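Local atomic coordinates of putative exported protein (PDB entry 4RAA), a protein that is of unknown function but folds as a six-bladed beta-propeller and is probably an exported lipoprotein of Bacteroides fragilis. Residues E15-N20 with R287-P292; D156-V161 with A198-D203. All blocks are in the same frame, centred on the assembly; numbering follows the deposited sequence.

Interaction 1: residues E15-N20 with R287-P292; sequences EHTDVN and RTYNYP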
ATOM      1  N   GLU A  15      47.037 -12.299   6.528  1.00 51.99           N
ATOM      2  CA  GLU A  15      47.066 -11.010   7.265  1.00 52.58           C
ATOM      3  C   GLU A  15      47.694  -9.898   6.459  1.00 51.48           C
ATOM      4  O   GLU A  15      47.021  -8.944   6.112  1.00 48.92           O
ATOM      5  CB  GLU A  15      47.792 -11.095   8.620  1.00 57.10           C
ATOM      6  CG  GLU A  15      47.045 -11.852   9.710  1.00 61.59           C
ATOM      7  CD  GLU A  15      47.710 -11.758  11.080  1.00 66.92           C
ATOM      8  OE1 GLU A  15      48.193 -10.665  11.453  1.00 67.64           O
ATOM      9  OE2 GLU A  15      47.720 -12.780  11.805  1.00 71.03           O
ATOM     10  N   HIS A  16      48.973 -10.062   6.140  1.00 54.03           N
ATOM     11  CA  HIS A  16      49.745  -9.060   5.414  1.00 55.71           C
ATOM     12  C   HIS A  16      49.903  -9.437   3.946  1.00 50.42           C
ATOM     13  O   HIS A  16      49.654 -10.568   3.544  1.00 49.64           O
ATOM     14  CB  HIS A  16      51.140  -8.889   6.051  1.00 62.41           C
ATOM     15  CG  HIS A  16      51.110  -8.628   7.529  1.00 72.55           C
ATOM     16  ND1 HIS A  16      50.626  -7.455   8.073  1.00 77.89           N
ATOM     17  CD2 HIS A  16      51.527  -9.383   8.576  1.00 77.27           C
ATOM     18  CE1 HIS A  16      50.731  -7.504   9.390  1.00 78.67           C
ATOM     19  NE2 HIS A  16      51.279  -8.661   9.721  1.00 81.37           N
ATOM     20  N   THR A  17      50.262  -8.436   3.156  1.00 47.65           N
ATOM     21  CA  THR A  17      50.650  -8.594   1.758  1.00 46.09           C
ATOM     22  C   THR A  17      51.731  -7.562   1.531  1.00 46.73           C
ATOM     23  O   THR A  17      51.632  -6.448   2.062  1.00 46.80           O
ATOM     24  CB  THR A  17      49.511  -8.374   0.737  1.00 44.01           C
ATOM     25  OG1 THR A  17      50.021  -8.604  -0.588  1.00 43.60           O
ATOM     26  CG2 THR A  17      48.918  -6.953   0.802  1.00 42.73           C
ATOM     27  N   ASP A  18      52.762  -7.921   0.772  1.00 47.95           N
ATOM     28  CA  ASP A  18      53.840  -6.965   0.477  1.00 50.35           C
ATOM     29  C   ASP A  18      53.752  -6.394  -0.958  1.00 49.76           C
ATOM     30  O   ASP A  18      54.714  -5.792  -1.445  1.00 52.27           O
ATOM     31  CB  ASP A  18      55.235  -7.473   0.941  1.00 51.71           C
ATOM     32  CG  ASP A  18      55.660  -8.777   0.308  1.00 53.51           C
ATOM     33  OD1 ASP A  18      54.874  -9.400  -0.440  1.00 54.17           O
ATOM     34  OD2 ASP A  18      56.804  -9.192   0.589  1.00 55.17           O
ATOM     35  N   VAL A  19      52.576  -6.534  -1.583  1.00 47.02           N
ATOM     36  CA  VAL A  19      52.268  -5.922  -2.876  1.00 47.13           C
ATOM     37  C   VAL A  19      51.594  -4.584  -2.559  1.00 46.76           C
ATOM     38  O   VAL A  19      50.712  -4.518  -1.691  1.00 45.05           O
ATOM     39  CB  VAL A  19      51.324  -6.798  -3.743  1.00 46.75           C
ATOM     40  CG1 VAL A  19      50.776  -6.032  -4.957  1.00 46.52           C
ATOM     41  CG2 VAL A  19      52.046  -8.070  -4.193  1.00 47.60           C
ATOM     42  N   ASN A  20      52.009  -3.534  -3.271  1.00 47.86           N
ATOM     43  CA  ASN A  20      51.439  -2.191  -3.127  1.00 47.64           C
ATOM     44  C   ASN A  20      50.071  -2.164  -3.841  1.00 47.45           C
ATOM     45  O   ASN A  20      49.937  -2.683  -4.954  1.00 48.20           O
ATOM     46  CB  ASN A  20      52.395  -1.151  -3.732  1.00 48.73           C
ATOM     47  CG  ASN A  20      51.956   0.291  -3.489  1.00 49.12           C
ATOM     48  OD1 ASN A  20      50.775   0.605  -3.433  1.00 48.19           O
ATOM     49  ND2 ASN A  20      52.927   1.182  -3.380  1.00 50.90           N
ATOM     50  N   ARG A 287      43.262 -14.313  -6.776  1.00 43.40           N
ATOM     51  CA  ARG A 287      44.248 -13.861  -5.791  1.00 43.91           C
ATOM     52  C   ARG A 287      43.685 -12.855  -4.806  1.00 41.58           C
ATOM     53  O   ARG A 287      42.949 -11.959  -5.208  1.00 41.15           O
ATOM     54  CB  ARG A 287      45.458 -13.277  -6.509  1.00 45.90           C
ATOM     55  CG  ARG A 287      46.314 -14.353  -7.186  1.00 47.88           C
ATOM     56  CD  ARG A 287      47.691 -13.862  -7.620  1.00 49.67           C
ATOM     57  NE  ARG A 287      48.393 -13.126  -6.555  1.00 50.56           N
ATOM     58  CZ  ARG A 287      49.663 -12.720  -6.600  1.00 52.10           C
ATOM     59  NH1 ARG A 287      50.471 -13.038  -7.616  1.00 55.25           N
ATOM     60  NH2 ARG A 287      50.149 -12.029  -5.576  1.00 51.36           N
ATOM     61  N   THR A 288      44.038 -13.019  -3.524  1.00 40.56           N
ATOM     62  CA  THR A 288      43.620 -12.110  -2.446  1.00 39.01           C
ATOM     63  C   THR A 288      44.760 -11.203  -1.998  1.00 37.58           C
ATOM     64  O   THR A 288      45.913 -11.583  -2.102  1.00 37.85           O
ATOM     65  CB  THR A 288      43.129 -12.864  -1.202  1.00 39.37           C
ATOM     66  OG1 THR A 288      44.177 -13.707  -0.712  1.00 40.50           O
ATOM     67  CG2 THR A 288      41.873 -13.680  -1.529  1.00 39.04           C
ATOM     68  N   TYR A 289      44.402 -10.014  -1.515  1.00 36.04           N
ATOM     69  CA  TYR A 289      45.345  -9.011  -1.001  1.00 36.17           C
ATOM     70  C   TYR A 289      44.670  -8.323   0.178  1.00 35.39           C
ATOM     71  O   TYR A 289      43.593  -7.766   0.003  1.00 34.55           O
ATOM     72  CB  TYR A 289      45.685  -7.954  -2.059  1.00 36.22           C
ATOM     73  CG  TYR A 289      46.193  -8.487  -3.375  1.00 36.94           C
ATOM     74  CD1 TYR A 289      45.300  -8.842  -4.393  1.00 36.40           C
ATOM     75  CD2 TYR A 289      47.565  -8.619  -3.623  1.00 38.23           C
ATOM     76  CE1 TYR A 289      45.757  -9.324  -5.615  1.00 37.44           C
ATOM     77  CE2 TYR A 289      48.037  -9.112  -4.842  1.00 39.14           C
ATOM     78  CZ  TYR A 289      47.130  -9.461  -5.840  1.00 38.81           C
ATOM     79  OH  TYR A 289      47.577  -9.957  -7.046  1.00 39.92           O
ATOM     80  N   ASN A 290      45.302  -8.348   1.355  1.00 35.98           N
ATOM     81  CA  ASN A 290      44.738  -7.771   2.579  1.00 35.55           C
ATOM     82  C   ASN A 290      45.578  -6.606   3.083  1.00 35.62           C
ATOM     83  O   ASN A 290      46.796  -6.715   3.156  1.00 36.66           O
ATOM     84  CB  ASN A 290      44.666  -8.850   3.655  1.00 36.42           C
ATOM     85  CG  ASN A 290      43.778  -8.457   4.819  1.00 36.15           C
ATOM     86  OD1 ASN A 290      42.587  -8.229   4.646  1.00 35.77           O
ATOM     87  ND2 ASN A 290      44.343  -8.407   6.008  1.00 37.04           N
ATOM     88  N   TYR A 291      44.913  -5.511   3.455  1.00 34.93           N
ATOM     89  CA  TYR A 291      45.570  -4.273   3.904  1.00 35.37           C
ATOM     90  C   TYR A 291      44.860  -3.625   5.079  1.00 34.97           C
ATOM     91  O   TYR A 291      43.632  -3.552   5.056  1.00 33.86           O
ATOM     92  CB  TYR A 291      45.519  -3.215   2.789  1.00 35.03           C
ATOM     93  CG  TYR A 291      46.161  -3.597   1.473  1.00 35.57           C
ATOM     94  CD1 TYR A 291      45.441  -4.326   0.515  1.00 34.95           C
ATOM     95  CD2 TYR A 291      47.474  -3.194   1.157  1.00 36.71           C
ATOM     96  CE1 TYR A 291      46.012  -4.675  -0.704  1.00 35.64           C
ATOM     97  CE2 TYR A 291      48.051  -3.524  -0.067  1.00 37.49           C
ATOM     98  CZ  TYR A 291      47.315  -4.275  -0.992  1.00 36.98           C
ATOM     99  OH  TYR A 291      47.848  -4.628  -2.204  1.00 37.64           O
ATOM    100  N   PRO A 292      45.614  -3.169   6.108  1.00 36.26           N
ATOM    101  CA  PRO A 292      44.964  -2.297   7.100  1.00 36.37           C
ATOM    102  C   PRO A 292      44.647  -0.991   6.364  1.00 36.48           C
ATOM    103  O   PRO A 292      45.502  -0.528   5.601  1.00 37.53           O
ATOM    104  CB  PRO A 292      46.049  -2.071   8.174  1.00 37.47           C
ATOM    105  CG  PRO A 292      47.137  -3.049   7.906  1.00 38.21           C
ATOM    106  CD  PRO A 292      47.004  -3.507   6.483  1.00 37.66           C
TER

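Interaction 2: residues D156-V161 with A198-D203; sequences DFYFVV and AYTPFD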
ATOM      1  N   ASP A 156      12.732 -15.604  13.826  1.00 48.64           N
ATOM      2  CA  ASP A 156      13.633 -16.779  13.753  1.00 48.57           C
ATOM      3  C   ASP A 156      14.370 -16.947  12.409  1.00 46.51           C
ATOM      4  O   ASP A 156      14.989 -17.994  12.163  1.00 46.79           O
ATOM      5  CB  ASP A 156      12.848 -18.071  14.062  1.00 50.79           C
ATOM      6  CG  ASP A 156      12.261 -18.096  15.467  1.00 52.95           C
ATOM      7  OD1 ASP A 156      12.859 -17.514  16.403  1.00 53.63           O
ATOM      8  OD2 ASP A 156      11.204 -18.740  15.636  1.00 53.95           O
ATOM      9  N   PHE A 157      14.302 -15.936  11.542  1.00 44.42           N
ATOM     10  CA  PHE A 157      14.990 -15.946  10.249  1.00 42.63           C
ATOM     11  C   PHE A 157      15.686 -14.614  10.007  1.00 40.87           C
ATOM     12  O   PHE A 157      15.307 -13.591  10.595  1.00 41.10           O
ATOM     13  CB  PHE A 157      14.006 -16.231   9.122  1.00 42.27           C
ATOM     14  CG  PHE A 157      13.458 -17.623   9.133  1.00 44.06           C
ATOM     15  CD1 PHE A 157      12.297 -17.931   9.851  1.00 46.11           C
ATOM     16  CD2 PHE A 157      14.076 -18.637   8.397  1.00 44.90           C
ATOM     17  CE1 PHE A 157      11.771 -19.230   9.843  1.00 47.59           C
ATOM     18  CE2 PHE A 157      13.555 -19.941   8.387  1.00 47.27           C
ATOM     19  CZ  PHE A 157      12.401 -20.237   9.111  1.00 47.65           C
ATOM     20  N   TYR A 158      16.707 -14.639   9.152  1.00 39.03           N
ATOM     21  CA  TYR A 158      17.450 -13.420   8.786  1.00 36.64           C
ATOM     22  C   TYR A 158      16.755 -12.622   7.671  1.00 36.34           C
ATOM     23  O   TYR A 158      16.722 -11.389   7.736  1.00 35.35           O
ATOM     24  CB  TYR A 158      18.902 -13.735   8.398  1.00 35.50           C
ATOM     25  CG  TYR A 158      19.852 -13.859   9.569  1.00 35.64           C
ATOM     26  CD1 TYR A 158      20.221 -12.732  10.296  1.00 35.04           C
ATOM     27  CD2 TYR A 158      20.434 -15.082   9.916  1.00 36.89           C
ATOM     28  CE1 TYR A 158      21.101 -12.819  11.364  1.00 36.06           C
ATOM     29  CE2 TYR A 158      21.336 -15.178  10.977  1.00 37.45           C
ATOM     30  CZ  TYR A 158      21.662 -14.043  11.701  1.00 37.26           C
ATOM     31  OH  TYR A 158      22.543 -14.111  12.759  1.00 38.21           O
ATOM     32  N   PHE A 159      16.211 -13.326   6.667  1.00 37.06           N
ATOM     33  CA  PHE A 159      15.521 -12.716   5.505  1.00 35.98           C
ATOM     34  C   PHE A 159      14.182 -13.383   5.228  1.00 37.21           C
ATOM     35  O   PHE A 159      13.895 -14.463   5.744  1.00 39.13           O
ATOM     36  CB  PHE A 159      16.373 -12.840   4.237  1.00 34.64           C
ATOM     37  CG  PHE A 159      17.786 -12.365   4.408  1.00 33.16           C
ATOM     38  CD1 PHE A 159      18.121 -11.033   4.185  1.00 31.92           C
ATOM     39  CD2 PHE A 159      18.791 -13.258   4.797  1.00 32.99           C
ATOM     40  CE1 PHE A 159      19.426 -10.596   4.355  1.00 31.04           C
ATOM     41  CE2 PHE A 159      20.098 -12.832   4.960  1.00 32.04           C
ATOM     42  CZ  PHE A 159      20.412 -11.498   4.746  1.00 31.49           C
ATOM     43  N   VAL A 160      13.386 -12.736   4.381  1.00 37.02           N
ATOM     44  CA  VAL A 160      12.063 -13.241   3.985  1.00 38.00           C
ATOM     45  C   VAL A 160      11.723 -12.812   2.556  1.00 37.42           C
ATOM     46  O   VAL A 160      11.990 -11.681   2.177  1.00 36.07           O
ATOM     47  CB  VAL A 160      10.956 -12.791   4.986  1.00 38.39           C
ATOM     48  CG1 VAL A 160      10.827 -11.276   5.061  1.00 37.67           C
ATOM     49  CG2 VAL A 160       9.603 -13.423   4.657  1.00 39.32           C
ATOM     50  N   VAL A 161      11.131 -13.722   1.781  1.00 38.87           N
ATOM     51  CA  VAL A 161      10.732 -13.436   0.405  1.00 38.83           C
ATOM     52  C   VAL A 161       9.221 -13.254   0.373  1.00 38.79           C
ATOM     53  O   VAL A 161       8.499 -14.115   0.871  1.00 39.97           O
ATOM     54  CB  VAL A 161      11.173 -14.549  -0.554  1.00 40.29           C
ATOM     55  CG1 VAL A 161      10.730 -14.239  -1.989  1.00 40.70           C
ATOM     56  CG2 VAL A 161      12.689 -14.727  -0.467  1.00 40.04           C
ATOM     57  N   ALA A 198      22.988 -12.360  -0.449  1.00 30.21           N
ATOM     58  CA  ALA A 198      22.763 -11.907   0.934  1.00 30.14           C
ATOM     59  C   ALA A 198      23.762 -12.528   1.911  1.00 31.04           C
ATOM     60  O   ALA A 198      24.367 -13.562   1.602  1.00 32.37           O
ATOM     61  CB  ALA A 198      21.329 -12.209   1.360  1.00 30.06           C
ATOM     62  N   TYR A 199      23.939 -11.886   3.071  1.00 30.90           N
ATOM     63  CA  TYR A 199      24.865 -12.372   4.109  1.00 31.95           C
ATOM     64  C   TYR A 199      24.574 -11.813   5.500  1.00 32.78           C
ATOM     65  O   TYR A 199      23.949 -10.756   5.632  1.00 32.74           O
ATOM     66  CB  TYR A 199      26.317 -12.082   3.718  1.00 32.04           C
ATOM     67  CG  TYR A 199      26.651 -10.622   3.544  1.00 31.31           C
ATOM     68  CD1 TYR A 199      26.458  -9.976   2.322  1.00 30.73           C
ATOM     69  CD2 TYR A 199      27.180  -9.878   4.605  1.00 32.11           C
ATOM     70  CE1 TYR A 199      26.772  -8.625   2.168  1.00 30.78           C
ATOM     71  CE2 TYR A 199      27.497  -8.527   4.466  1.00 31.28           C
ATOM     72  CZ  TYR A 199      27.295  -7.906   3.248  1.00 30.67           C
ATOM     73  OH  TYR A 199      27.616  -6.583   3.127  1.00 30.26           O
ATOM     74  N   THR A 200      25.074 -12.519   6.521  1.00 34.60           N
ATOM     75  CA  THR A 200      24.834 -12.194   7.934  1.00 34.86           C
ATOM     76  C   THR A 200      26.132 -11.896   8.682  1.00 36.20           C
ATOM     77  O   THR A 200      27.208 -12.295   8.226  1.00 37.19           O
ATOM     78  CB  THR A 200      24.103 -13.350   8.636  1.00 35.62           C
ATOM     79  OG1 THR A 200      24.933 -14.509   8.653  1.00 36.35           O
ATOM     80  CG2 THR A 200      22.791 -13.672   7.929  1.00 35.35           C
ATOM     81  N   PRO A 201      26.039 -11.213   9.847  1.00 37.10           N
ATOM     82  CA  PRO A 201      27.287 -10.877  10.546  1.00 37.50           C
ATOM     83  C   PRO A 201      28.071 -12.020  11.178  1.00 38.59           C
ATOM     84  O   PRO A 201      29.254 -11.802  11.446  1.00 40.65           O
ATOM     85  CB  PRO A 201      26.844  -9.879  11.636  1.00 37.72           C
ATOM     86  CG  PRO A 201      25.391  -9.622  11.408  1.00 37.43           C
ATOM     87  CD  PRO A 201      24.861 -10.772  10.620  1.00 36.97           C
ATOM     88  N   PHE A 202      27.453 -13.193  11.396  1.00 38.23           N
ATOM     89  CA  PHE A 202      28.112 -14.330  12.092  1.00 38.55           C
ATOM     90  C   PHE A 202      28.201 -15.595  11.239  1.00 37.76           C
ATOM     91  O   PHE A 202      28.117 -16.717  11.754  1.00 38.75           O
ATOM     92  CB  PHE A 202      27.401 -14.615  13.429  1.00 39.57           C
ATOM     93  CG  PHE A 202      27.068 -13.372  14.206  1.00 39.42           C
ATOM     94  CD1 PHE A 202      28.073 -12.494  14.585  1.00 39.85           C
ATOM     95  CD2 PHE A 202      25.750 -13.063  14.546  1.00 39.40           C
ATOM     96  CE1 PHE A 202      27.778 -11.326  15.289  1.00 40.11           C
ATOM     97  CE2 PHE A 202      25.448 -11.902  15.251  1.00 39.12           C
ATOM     98  CZ  PHE A 202      26.463 -11.031  15.624  1.00 39.43           C
ATOM     99  N   ASP A 203      28.420 -15.399   9.942  1.00 36.18           N
ATOM    100  CA  ASP A 203      28.543 -16.493   8.968  1.00 36.07           C
ATOM    101  C   ASP A 203      29.289 -15.948   7.742  1.00 34.65           C
ATOM    102  O   ASP A 203      28.690 -15.264   6.904  1.00 33.60           O
ATOM    103  CB  ASP A 203      27.143 -17.033   8.605  1.00 35.71           C
ATOM    104  CG  ASP A 203      27.161 -18.150   7.565  1.00 35.65           C
ATOM    105  OD1 ASP A 203      28.232 -18.648   7.176  1.00 35.50           O
ATOM    106  OD2 ASP A 203      26.059 -18.524   7.123  1.00 35.82           O
TER

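Interaction 1: residues E15-N20 with R287-P292
Asn290 ND2 donates to the backbone O of Glu15 over 2.7 Å, in a nearly straight bond with an N-H...O angle of 175°. The donor lies in the carbonyl plane on a lone pair, and the acceptor lies in the amide plane of Asn290. CG of Asn290 stands anti to its backbone N (chi1 -165°), beside the carbonyl carbon; from there ND2 meets Glu15 O while OD1 is held by Tyr270 OH. In this beta-propeller, strand 287-292 is an outermost strand of a four-stranded antiparallel blade, and the irregular segment 15-20 runs over it, linking strand 10-13 of another sheet to helix 21-24. No backbone-to-backbone hydrogen bond joins the two; side chains do the work.

Thr17 turns its CB toward the strand. Its CG2 sits over one face of Tyr291, 3.8 Å from the ring centroid and displaced toward the rim, a CH-pi contact. Its OG1 meets the edge of the Tyr289 ring near CD2 and also accepts a weak bond from Val19 N. Val19 adds apolar contact, CG1 lying 4.1 Å from Tyr289 CE2. Beyond the segments, Ile24 of helix 21-24 touches both tyrosines. At the far end of its ring, Tyr291 OH donates to Val19 O over 2.9 Å, approaching from above the carbonyl plane, 54° out of it.

Interaction 2: residues D156-V161 with A198-D203
Thr200 CG2 over Tyr158 and Ala198 CB over Phe159 are two CH-pi contacts, each a methyl of segment 198-203 on an aromatic face of segment 156-161. Thr200 CG2 lies over the centre of the Tyr158 ring, 3.4 Å from the centroid and 15° off the ring normal, with the two side chains crossing at about a right angle. CG2 of Thr200 is anti to its own carbonyl carbon, beside the backbone N, and from there reaches the ring. Ala198 CB covers the Phe159 ring less centrally, shifted toward the rim and closest to CZ at 3.6 Å.

Two looser apolar contacts lie beside these. Phe159 CE2 comes within 4.1 Å of Thr200 CG2, so that one methyl borders both aromatic rings. Tyr158 CE1 approaches Pro201 CD obliquely at 4.3 Å.

The two segments belong to consecutive blades of the beta-propeller: strand 157-162 is an inner member of an antiparallel sheet, strand 195-200 of the mixed sheet that follows. The short stretches 159-161 and 198-200 run roughly antiparallel, at 152°, but their axes are 10.3 Å apart, far too wide for strand pairing; this is packing of sheet on sheet. The chain turns a corner at Tyr158, and Thr200 opens a type I turn ending at Asp203. Ile189 of the second blade and Leu143 and Met173 of the first also touch Phe159.

Two polar atoms meet ring edges, and no hydrogen bond crosses between the segments. Tyr199 O lies in the plane of the Phe159 ring, 3.7 Å from CZ. Tyr158 OH lies at the edge of the Phe202 ring, 3.8 Å from CD2.

Overall arrangement
Interaction 1 sets a loop on a blade's outermost strand; interaction 2 packs two consecutive blades. Interaction 2 sits about 16 Å from the centre of the chain, and most of its touching residues are buried. Interaction 1 lies farther out, its centre about 22 Å from that of the chain, and its loop is partly exposed. The chemistry follows: 1 mixes side-chain-to-backbone hydrogen bonds with a methyl on a tyrosine face, whereas 2 relies on aromatic and apolar contact without hydrogen bonds. No segment is shared, but strand 10-13, just before the loop of interaction 1, lies at the edge of the sheet whose strand 195-200 takes part in interaction 2. Nearest atoms are about 15 Å apart.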